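Local coordinates for protein superoxide dismutase (Leishmania major, PDB 4F2N) that probably catalyses the dismutation of superoxide to molecular oxygen and hydrogen peroxide at an iron centre, at residues 29-37 with 63-73; 153-163 with 183-193. All blocks are in the same frame, centred on the assembly; numbering follows the deposited sequence.

Contact 1: residues 29-37 with 63-73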
loop_
_atom_site.group_PDB
_atom_site.type_symbol
_atom_site.label_atom_id
_atom_site.label_comp_id
_atom_site.label_asym_id
_atom_site.label_seq_id
_atom_site.Cartn_x
_atom_site.Cartn_y
_atom_site.Cartn_z
ATOM N N LEU B 29 -23.836 -0.129 10.424
ATOM C CA LEU B 29 -22.607 -0.956 10.464
ATOM C C LEU B 29 -22.129 -1.230 11.886
ATOM O O LEU B 29 -21.557 -0.365 12.544
ATOM C CB LEU B 29 -21.471 -0.379 9.591
ATOM C CG LEU B 29 -20.370 -1.391 9.219
ATOM C CD1 LEU B 29 -20.878 -2.361 8.162
ATOM C CD2 LEU B 29 -19.114 -0.689 8.717
ATOM N N ARG B 30 -22.339 -2.462 12.351
ATOM C CA ARG B 30 -22.190 -2.761 13.785
ATOM C C ARG B 30 -21.293 -3.947 14.072
ATOM O O ARG B 30 -20.911 -4.671 13.165
ATOM C CB ARG B 30 -23.560 -2.938 14.457
ATOM C CG ARG B 30 -24.459 -1.727 14.233
ATOM C CD ARG B 30 -25.424 -1.442 15.360
ATOM N NE ARG B 30 -25.841 -0.046 15.251
ATOM C CZ ARG B 30 -25.866 0.827 16.251
ATOM N NH1 ARG B 30 -25.524 0.457 17.487
ATOM N NH2 ARG B 30 -26.261 2.074 16.010
ATOM N N TYR B 31 -20.915 -4.095 15.337
ATOM C CA TYR B 31 -20.157 -5.256 15.834
ATOM C C TYR B 31 -21.123 -6.243 16.549
ATOM O O TYR B 31 -22.017 -5.788 17.228
ATOM C CB TYR B 31 -19.065 -4.773 16.797
ATOM C CG TYR B 31 -18.091 -5.859 17.164
ATOM C CD1 TYR B 31 -16.941 -6.083 16.392
ATOM C CD2 TYR B 31 -18.333 -6.697 18.262
ATOM C CE1 TYR B 31 -16.063 -7.099 16.717
ATOM C CE2 TYR B 31 -17.451 -7.710 18.593
ATOM C CZ TYR B 31 -16.330 -7.912 17.812
ATOM O OH TYR B 31 -15.456 -8.917 18.144
ATOM N N PRO B 32 -20.942 -7.587 16.412
ATOM C CA PRO B 32 -19.904 -8.300 15.655
ATOM C C PRO B 32 -19.965 -7.957 14.174
ATOM O O PRO B 32 -21.063 -7.799 13.619
ATOM C CB PRO B 32 -20.240 -9.789 15.889
ATOM C CG PRO B 32 -21.090 -9.823 17.123
ATOM C CD PRO B 32 -21.871 -8.533 17.078
ATOM N N ALA B 33 -18.801 -7.819 13.555
ATOM C CA ALA B 33 -18.696 -7.416 12.160
ATOM C C ALA B 33 -19.296 -8.473 11.221
ATOM O O ALA B 33 -19.197 -9.676 11.504
ATOM C CB ALA B 33 -17.235 -7.166 11.816
ATOM N N GLU B 34 -19.900 -8.024 10.121
ATOM C CA GLU B 34 -20.347 -8.909 9.036
ATOM C C GLU B 34 -20.009 -8.276 7.697
ATOM O O GLU B 34 -20.135 -7.052 7.545
ATOM C CB GLU B 34 -21.870 -9.087 9.051
ATOM C CG GLU B 34 -22.485 -9.834 10.211
ATOM C CD GLU B 34 -23.987 -10.005 10.002
ATOM O OE1 GLU B 34 -24.383 -10.840 9.146
ATOM O OE2 GLU B 34 -24.775 -9.311 10.680
ATOM N N LEU B 35 -19.601 -9.082 6.714
ATOM C CA LEU B 35 -19.474 -8.551 5.349
ATOM C C LEU B 35 -20.847 -7.992 4.957
ATOM O O LEU B 35 -21.859 -8.673 5.114
ATOM C CB LEU B 35 -19.105 -9.631 4.337
ATOM C CG LEU B 35 -17.722 -9.930 3.800
ATOM C CD1 LEU B 35 -17.905 -10.878 2.619
ATOM C CD2 LEU B 35 -16.957 -8.680 3.355
ATOM N N PRO B 36 -20.895 -6.758 4.450
ATOM C CA PRO B 36 -22.190 -6.176 4.066
ATOM C C PRO B 36 -22.803 -6.807 2.824
ATOM O O PRO B 36 -22.091 -7.288 1.926
ATOM C CB PRO B 36 -21.847 -4.707 3.777
ATOM C CG PRO B 36 -20.416 -4.729 3.384
ATOM C CD PRO B 36 -19.770 -5.845 4.165
ATOM N N THR B 37 -24.129 -6.806 2.797
ATOM C CA THR B 37 -24.885 -7.231 1.628
ATOM C C THR B 37 -24.697 -6.153 0.551
ATOM O O THR B 37 -24.919 -4.980 0.809
ATOM C CB THR B 37 -26.377 -7.406 1.996
ATOM O OG1 THR B 37 -26.490 -8.337 3.086
ATOM C CG2 THR B 37 -27.189 -7.929 0.801
ATOM N N HIS B 63 -11.798 -7.697 1.954
ATOM C CA HIS B 63 -12.752 -7.209 2.928
ATOM C C HIS B 63 -13.110 -8.286 3.926
ATOM O O HIS B 63 -13.127 -8.052 5.124
ATOM C CB HIS B 63 -13.995 -6.693 2.230
ATOM C CG HIS B 63 -14.882 -5.891 3.127
ATOM N ND1 HIS B 63 -15.984 -5.267 2.682
ATOM C CD2 HIS B 63 -14.782 -5.597 4.473
ATOM C CE1 HIS B 63 -16.576 -4.614 3.704
ATOM N NE2 HIS B 63 -15.846 -4.820 4.797
ATOM N N SER B 64 -13.386 -9.486 3.425
ATOM C CA SER B 64 -13.717 -10.607 4.303
ATOM C C SER B 64 -12.657 -10.850 5.381
ATOM O O SER B 64 -12.995 -11.142 6.525
ATOM C CB SER B 64 -13.950 -11.872 3.496
ATOM O OG SER B 64 -14.349 -12.912 4.370
ATOM N N ALA B 65 -11.384 -10.711 5.021
ATOM C CA ALA B 65 -10.324 -10.944 5.994
ATOM C C ALA B 65 -10.353 -9.911 7.122
ATOM O O ALA B 65 -10.082 -10.250 8.270
ATOM C CB ALA B 65 -8.944 -10.970 5.315
ATOM N N TYR B 66 -10.650 -8.651 6.801
ATOM C CA TYR B 66 -10.775 -7.608 7.847
ATOM C C TYR B 66 -11.942 -7.919 8.795
ATOM O O TYR B 66 -11.837 -7.739 10.006
ATOM C CB TYR B 66 -11.020 -6.225 7.210
ATOM C CG TYR B 66 -9.848 -5.707 6.399
ATOM C CD1 TYR B 66 -8.602 -5.483 7.004
ATOM C CD2 TYR B 66 -9.987 -5.414 5.049
ATOM C CE1 TYR B 66 -7.513 -4.991 6.275
ATOM C CE2 TYR B 66 -8.917 -4.927 4.312
ATOM C CZ TYR B 66 -7.683 -4.707 4.937
ATOM O OH TYR B 66 -6.640 -4.207 4.199
ATOM N N VAL B 67 -13.053 -8.376 8.236
ATOM C CA VAL B 67 -14.252 -8.742 9.057
ATOM C C VAL B 67 -13.861 -9.873 10.018
ATOM O O VAL B 67 -14.130 -9.821 11.230
ATOM C CB VAL B 67 -15.458 -9.122 8.148
ATOM C CG1 VAL B 67 -16.577 -9.846 8.915
ATOM C CG2 VAL B 67 -15.986 -7.873 7.441
ATOM N N ASP B 68 -13.182 -10.875 9.478
ATOM C CA ASP B 68 -12.830 -12.071 10.268
ATOM C C ASP B 68 -11.847 -11.714 11.370
ATOM O O ASP B 68 -12.000 -12.148 12.521
ATOM C CB ASP B 68 -12.277 -13.201 9.366
ATOM C CG ASP B 68 -13.342 -13.794 8.422
ATOM O OD1 ASP B 68 -14.545 -13.464 8.530
ATOM O OD2 ASP B 68 -12.975 -14.596 7.543
ATOM N N LYS B 69 -10.848 -10.900 11.044
ATOM C CA LYS B 69 -9.829 -10.535 12.039
ATOM C C LYS B 69 -10.426 -9.666 13.132
ATOM O O LYS B 69 -10.192 -9.900 14.335
ATOM C CB LYS B 69 -8.638 -9.854 11.356
ATOM C CG LYS B 69 -7.489 -9.483 12.288
ATOM C CD LYS B 69 -6.818 -10.699 12.860
ATOM C CE LYS B 69 -5.605 -10.273 13.666
ATOM N NZ LYS B 69 -4.697 -11.436 13.826
ATOM N N LEU B 70 -11.235 -8.681 12.737
ATOM C CA LEU B 70 -11.886 -7.792 13.704
ATOM C C LEU B 70 -12.721 -8.584 14.740
ATOM O O LEU B 70 -12.689 -8.274 15.927
ATOM C CB LEU B 70 -12.778 -6.761 12.983
ATOM C CG LEU B 70 -13.581 -5.780 13.822
ATOM C CD1 LEU B 70 -12.658 -4.973 14.721
ATOM C CD2 LEU B 70 -14.376 -4.861 12.903
ATOM N N ASN B 71 -13.438 -9.607 14.285
ATOM C CA ASN B 71 -14.216 -10.465 15.187
ATOM C C ASN B 71 -13.413 -11.260 16.222
ATOM O O ASN B 71 -13.986 -11.729 17.187
ATOM C CB ASN B 71 -15.173 -11.366 14.398
ATOM C CG ASN B 71 -16.331 -10.577 13.819
ATOM O OD1 ASN B 71 -16.725 -9.570 14.398
ATOM N ND2 ASN B 71 -16.850 -10.989 12.674
ATOM N N THR B 72 -12.097 -11.392 16.028
ATOM C CA THR B 72 -11.211 -11.993 17.051
ATOM C C THR B 72 -10.702 -10.972 18.076
ATOM O O THR B 72 -10.037 -11.348 19.047
ATOM C CB THR B 72 -9.970 -12.684 16.432
ATOM O OG1 THR B 72 -9.109 -11.705 15.827
ATOM C CG2 THR B 72 -10.386 -13.712 15.380
ATOM N N LEU B 73 -10.984 -9.694 17.850
ATOM C CA LEU B 73 -10.434 -8.607 18.671
ATOM C C LEU B 73 -11.462 -7.745 19.404
ATOM O O LEU B 73 -11.134 -7.083 20.389
ATOM C CB LEU B 73 -9.619 -7.661 17.791
ATOM C CG LEU B 73 -8.488 -8.317 17.002
ATOM C CD1 LEU B 73 -8.058 -7.402 15.871
ATOM C CD2 LEU B 73 -7.333 -8.670 17.931
#
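Asn71 grips the backbone of Ala33 with both ends of its side-chain amide, fastening the N-terminal loop to the long first helix of the alpha-hairpin domain of this iron superoxide dismutase. Its OD1 takes the amide proton of Ala33 N at 2.8 Å, on a lone pair in the carbonyl plane though bent at hydrogen (137°), and its ND2 returns a nearly straight bond to Ala33 O at 2.9 Å. With both ends held, the amide cannot easily flip. CG stands beside the backbone N of Asn71 (chi1 -72°), which swings the amide over to the loop.

Beneath this pair the packing is tight and apolar: Ala33 CB meets Leu70 CD2 at 3.8 Å and Val67 CG1 at 4.0 Å, while Tyr31 CE1 touches Leu70 CG and Leu70 O lies at the edge of the Tyr31 ring, near its plane. The solvent side is looser: the exposed Pro32 and Glu34 bury little against the helix.

Farther toward the iron, His63, hydrogen-bonded through ND1 to Trp112 and through NE2 to His105, is covered by the loop: Pro36 CD lies 3.5 Å from His63 CE1, and Leu35 CD2 makes a CH-pi contact over one ring face, 3.5 Å from His63 CG.

Contact 2: residues 153-163 with 183-193. With FE2 (Fe (II) ion), chain N.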
loop_
_atom_site.group_PDB
_atom_site.type_symbol
_atom_site.label_atom_id
_atom_site.label_comp_id
_atom_site.label_asym_id
_atom_site.label_seq_id
_atom_site.Cartn_x
_atom_site.Cartn_y
_atom_site.Cartn_z
ATOM N N GLY B 153 1.599 5.276 -1.766
ATOM C CA GLY B 153 1.391 3.980 -1.063
ATOM C C GLY B 153 -0.072 3.581 -1.083
ATOM O O GLY B 153 -0.821 3.903 -2.058
ATOM N N SER B 154 -0.502 2.896 -0.027
ATOM C CA SER B 154 -1.914 2.479 0.080
ATOM C C SER B 154 -2.743 3.557 0.751
ATOM O O SER B 154 -2.248 4.253 1.663
ATOM C CB SER B 154 -2.032 1.207 0.923
ATOM O OG SER B 154 -1.106 0.212 0.490
ATOM N N GLY B 155 -3.998 3.682 0.370
ATOM C CA GLY B 155 -4.912 4.518 1.177
ATOM C C GLY B 155 -6.221 4.781 0.475
ATOM O O GLY B 155 -6.627 4.015 -0.400
ATOM N N TRP B 156 -6.820 5.915 0.819
ATOM C CA TRP B 156 -8.180 6.285 0.435
ATOM C C TRP B 156 -8.202 7.752 0.106
ATOM O O TRP B 156 -7.501 8.579 0.758
ATOM C CB TRP B 156 -9.149 6.010 1.625
ATOM C CG TRP B 156 -9.178 4.552 2.021
ATOM C CD1 TRP B 156 -8.304 3.886 2.895
ATOM C CD2 TRP B 156 -10.136 3.525 1.574
ATOM N NE1 TRP B 156 -8.641 2.556 3.003
ATOM C CE2 TRP B 156 -9.719 2.271 2.212
ATOM C CE3 TRP B 156 -11.248 3.522 0.727
ATOM C CZ2 TRP B 156 -10.407 1.099 2.032
ATOM C CZ3 TRP B 156 -11.945 2.300 0.529
ATOM C CH2 TRP B 156 -11.532 1.126 1.168
ATOM N N THR B 157 -9.024 8.100 -0.871
ATOM C CA THR B 157 -9.291 9.494 -1.184
ATOM C C THR B 157 -10.793 9.753 -0.945
ATOM O O THR B 157 -11.652 8.951 -1.353
ATOM C CB THR B 157 -8.909 9.806 -2.638
ATOM O OG1 THR B 157 -7.510 9.560 -2.778
ATOM C CG2 THR B 157 -9.172 11.276 -2.982
ATOM N N TRP B 158 -11.088 10.882 -0.319
ATOM C CA TRP B 158 -12.417 11.131 0.237
ATOM C C TRP B 158 -12.959 12.442 -0.201
ATOM O O TRP B 158 -12.212 13.420 -0.342
ATOM C CB TRP B 158 -12.282 11.244 1.761
ATOM C CG TRP B 158 -11.700 10.026 2.429
ATOM C CD1 TRP B 158 -10.350 9.752 2.694
ATOM C CD2 TRP B 158 -12.438 8.885 2.987
ATOM N NE1 TRP B 158 -10.220 8.553 3.334
ATOM C CE2 TRP B 158 -11.419 7.969 3.535
ATOM C CE3 TRP B 158 -13.795 8.536 3.078
ATOM C CZ2 TRP B 158 -11.756 6.763 4.160
ATOM C CZ3 TRP B 158 -14.134 7.305 3.693
ATOM C CH2 TRP B 158 -13.123 6.447 4.242
ATOM N N LEU B 159 -14.272 12.498 -0.364
ATOM C CA LEU B 159 -15.008 13.777 -0.361
ATOM C C LEU B 159 -15.779 13.824 0.956
ATOM O O LEU B 159 -16.557 12.913 1.262
ATOM C CB LEU B 159 -15.975 13.864 -1.561
ATOM C CG LEU B 159 -16.851 15.130 -1.692
ATOM C CD1 LEU B 159 -16.002 16.376 -1.911
ATOM C CD2 LEU B 159 -17.803 14.939 -2.873
ATOM N N CYS B 160 -15.532 14.859 1.742
ATOM C CA CYS B 160 -16.155 15.017 3.050
ATOM C C CYS B 160 -16.867 16.344 3.206
ATOM O O CYS B 160 -16.542 17.345 2.536
ATOM C CB CYS B 160 -15.135 14.897 4.198
ATOM S SG CYS B 160 -14.232 13.338 4.282
ATOM N N VAL B 161 -17.820 16.343 4.132
ATOM C CA VAL B 161 -18.450 17.557 4.610
ATOM C C VAL B 161 -17.766 17.886 5.950
ATOM O O VAL B 161 -17.580 17.010 6.843
ATOM C CB VAL B 161 -19.965 17.330 4.858
ATOM C CG1 VAL B 161 -20.546 18.412 5.760
ATOM C CG2 VAL B 161 -20.738 17.189 3.544
ATOM N N ASP B 162 -17.374 19.139 6.108
ATOM C CA ASP B 162 -16.954 19.629 7.424
ATOM C C ASP B 162 -18.232 20.154 8.110
ATOM O O ASP B 162 -18.823 21.124 7.626
ATOM C CB ASP B 162 -15.901 20.753 7.262
ATOM C CG ASP B 162 -15.443 21.346 8.597
ATOM O OD1 ASP B 162 -16.265 21.487 9.532
ATOM O OD2 ASP B 162 -14.262 21.737 8.694
ATOM N N PRO B 163 -18.664 19.514 9.228
ATOM C CA PRO B 163 -19.987 19.872 9.744
ATOM C C PRO B 163 -20.031 21.272 10.362
ATOM O O PRO B 163 -21.118 21.876 10.457
ATOM C CB PRO B 163 -20.252 18.807 10.812
ATOM C CG PRO B 163 -18.887 18.406 11.305
ATOM C CD PRO B 163 -18.021 18.462 10.050
ATOM N N GLY B 183 -13.234 14.290 12.742
ATOM C CA GLY B 183 -14.569 14.926 12.848
ATOM C C GLY B 183 -15.175 15.313 11.504
ATOM O O GLY B 183 -16.228 15.970 11.449
ATOM N N LEU B 184 -14.528 14.918 10.413
ATOM C CA LEU B 184 -15.135 15.144 9.086
ATOM C C LEU B 184 -16.202 14.075 8.826
ATOM O O LEU B 184 -16.172 13.019 9.445
ATOM C CB LEU B 184 -14.073 15.146 7.975
ATOM C CG LEU B 184 -13.093 16.350 8.020
ATOM C CD1 LEU B 184 -12.128 16.274 6.842
ATOM C CD2 LEU B 184 -13.799 17.704 7.996
ATOM N N ARG B 185 -17.104 14.345 7.884
ATOM C CA ARG B 185 -18.191 13.437 7.568
ATOM C C ARG B 185 -18.090 13.037 6.123
ATOM O O ARG B 185 -18.426 13.830 5.254
ATOM C CB ARG B 185 -19.537 14.128 7.841
ATOM C CG ARG B 185 -19.777 14.342 9.325
ATOM C CD ARG B 185 -21.095 15.082 9.607
ATOM N NE ARG B 185 -21.360 15.188 11.043
ATOM C CZ ARG B 185 -22.478 15.693 11.592
ATOM N NH1 ARG B 185 -23.451 16.182 10.855
ATOM N NH2 ARG B 185 -22.603 15.735 12.905
ATOM N N PRO B 186 -17.579 11.827 5.867
ATOM C CA PRO B 186 -17.415 11.313 4.506
ATOM C C PRO B 186 -18.746 11.231 3.784
ATOM O O PRO B 186 -19.758 10.873 4.400
ATOM C CB PRO B 186 -16.824 9.891 4.734
ATOM C CG PRO B 186 -16.133 10.004 6.072
ATOM C CD PRO B 186 -17.082 10.864 6.881
ATOM N N ILE B 187 -18.743 11.563 2.487
ATOM C CA ILE B 187 -19.902 11.358 1.628
ATOM C C ILE B 187 -19.557 10.529 0.400
ATOM O O ILE B 187 -20.456 10.011 -0.259
ATOM C CB ILE B 187 -20.654 12.683 1.254
ATOM C CG1 ILE B 187 -19.855 13.507 0.235
ATOM C CG2 ILE B 187 -20.977 13.499 2.512
ATOM C CD1 ILE B 187 -20.555 14.777 -0.237
ATOM N N PHE B 188 -18.256 10.386 0.112
ATOM C CA PHE B 188 -17.770 9.568 -1.013
ATOM C C PHE B 188 -16.321 9.163 -0.766
ATOM O O PHE B 188 -15.555 9.928 -0.142
ATOM C CB PHE B 188 -17.861 10.336 -2.327
ATOM C CG PHE B 188 -17.334 9.538 -3.504
ATOM C CD1 PHE B 188 -17.983 8.360 -3.893
ATOM C CD2 PHE B 188 -16.151 9.904 -4.160
ATOM C CE1 PHE B 188 -17.495 7.578 -4.932
ATOM C CE2 PHE B 188 -15.671 9.140 -5.231
ATOM C CZ PHE B 188 -16.343 7.969 -5.606
ATOM N N THR B 189 -15.955 7.957 -1.178
ATOM C CA THR B 189 -14.551 7.516 -1.106
ATOM C C THR B 189 -14.129 6.712 -2.328
ATOM O O THR B 189 -14.968 6.064 -2.971
ATOM C CB THR B 189 -14.246 6.708 0.194
ATOM O OG1 THR B 189 -12.828 6.677 0.406
ATOM C CG2 THR B 189 -14.715 5.254 0.097
ATOM N N ALA B 190 -12.831 6.739 -2.637
ATOM C CA ALA B 190 -12.239 5.816 -3.620
ATOM C C ALA B 190 -11.094 5.120 -2.920
ATOM O O ALA B 190 -10.212 5.771 -2.325
ATOM C CB ALA B 190 -11.723 6.575 -4.840
ATOM N N ASP B 191 -11.120 3.797 -2.948
ATOM C CA ASP B 191 -10.008 2.994 -2.410
ATOM C C ASP B 191 -8.835 3.105 -3.390
ATOM O O ASP B 191 -9.013 2.827 -4.588
ATOM C CB ASP B 191 -10.481 1.523 -2.356
ATOM C CG ASP B 191 -9.530 0.605 -1.612
ATOM O OD1 ASP B 191 -8.456 1.063 -1.147
ATOM O OD2 ASP B 191 -9.882 -0.606 -1.450
ATOM N N VAL B 192 -7.664 3.545 -2.925
ATOM C CA VAL B 192 -6.489 3.524 -3.797
ATOM C C VAL B 192 -5.364 2.638 -3.246
ATOM O O VAL B 192 -4.202 2.758 -3.647
ATOM C CB VAL B 192 -5.979 4.923 -4.200
ATOM C CG1 VAL B 192 -7.018 5.665 -5.031
ATOM C CG2 VAL B 192 -5.688 5.732 -2.951
ATOM N N TRP B 193 -5.701 1.702 -2.349
ATOM C CA TRP B 193 -4.830 0.523 -2.193
ATOM C C TRP B 193 -4.695 -0.105 -3.539
ATOM O O TRP B 193 -5.689 -0.155 -4.303
ATOM C CB TRP B 193 -5.466 -0.482 -1.240
ATOM C CG TRP B 193 -5.319 -0.119 0.236
ATOM C CD1 TRP B 193 -5.834 0.985 0.900
ATOM C CD2 TRP B 193 -4.714 -0.952 1.257
ATOM N NE1 TRP B 193 -5.539 0.935 2.257
ATOM C CE2 TRP B 193 -4.859 -0.223 2.534
ATOM C CE3 TRP B 193 -4.046 -2.194 1.246
ATOM C CZ2 TRP B 193 -4.348 -0.731 3.733
ATOM C CZ3 TRP B 193 -3.539 -2.696 2.469
ATOM C CH2 TRP B 193 -3.696 -1.982 3.681
HETATM FE FE FE2 N . -9.531 -2.231 -0.468
HETATM O O HOH W 1 -8.225 -1.064 0.958
#
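The Trp156 indole and the Asp191 carboxylate lie stacked, their planes 9° apart, with Asp191 CB 3.3 Å from Trp156 CZ3; Thr189 OG1 sits at the edge of the same indole. Thr189 CB makes a CH-pi contact over one face of the Trp158 six-membered ring. On Trp193, Ser154 CB stands over one face, 3.4 Å from the centroid of the five-membered ring, and the iron-bound water lies over the opposite face. At the far end Pro163 CB covers one face of the Arg185 guanidinium, whose NH1 hydrogen-bonds to Ala228 O.

Most of these groups sit on or beside strands 155-161 and 185-191, the latter interrupted at Ile187, which run antiparallel in the three-stranded sheet of the C-terminal domain of the Fe/Mn superoxide dismutase fold. A classic beta bulge breaks their register: Leu159 O accepts from both Ile187 N (2.8 Å) and Phe188 N (3.3 Å). Thr157 O also has two donors, Ala190 N and, from above the carbonyl plane, Thr189 OG1 at 3.1 Å.

Asp191 ends strand 185-191 as an iron ligand beside His58, His108 and His195. With CG anti to N (chi1 -170°), the carboxylate reaches the metal through OD2 at 1.9 Å. OD1 accepts from Trp193 N, above the carboxylate plane, at 3.1 Å in an Asx turn; with the OD2-iron bond this probably holds the carboxylate's rotation. OD1 also receives a weak bond from the water, itself 2.3 Å from the iron.

Contact 2 is buried near the middle of the chain and pairs two strands of the C-terminal sheet; contact 1 is only partly buried, farther out, and lays an irregular loop on helix 52-71 of the alpha-hairpin domain. Backbone-to-backbone bonds dominate contact 2, whereas in 29-37 with 63-73 a single side-chain amide does most of the polar work. The centres of the two contacts are about 20 Å apart, yet both approach the iron: contact 2 supplies Asp191 as a ligand, while the side chain of His63 in contact 1 lies about 7 Å from the iron without binding it. They meet directly where Tyr66 OH packs 3.7 Å from Trp193 CH2, and Phe152 of the second subunit touches both residues.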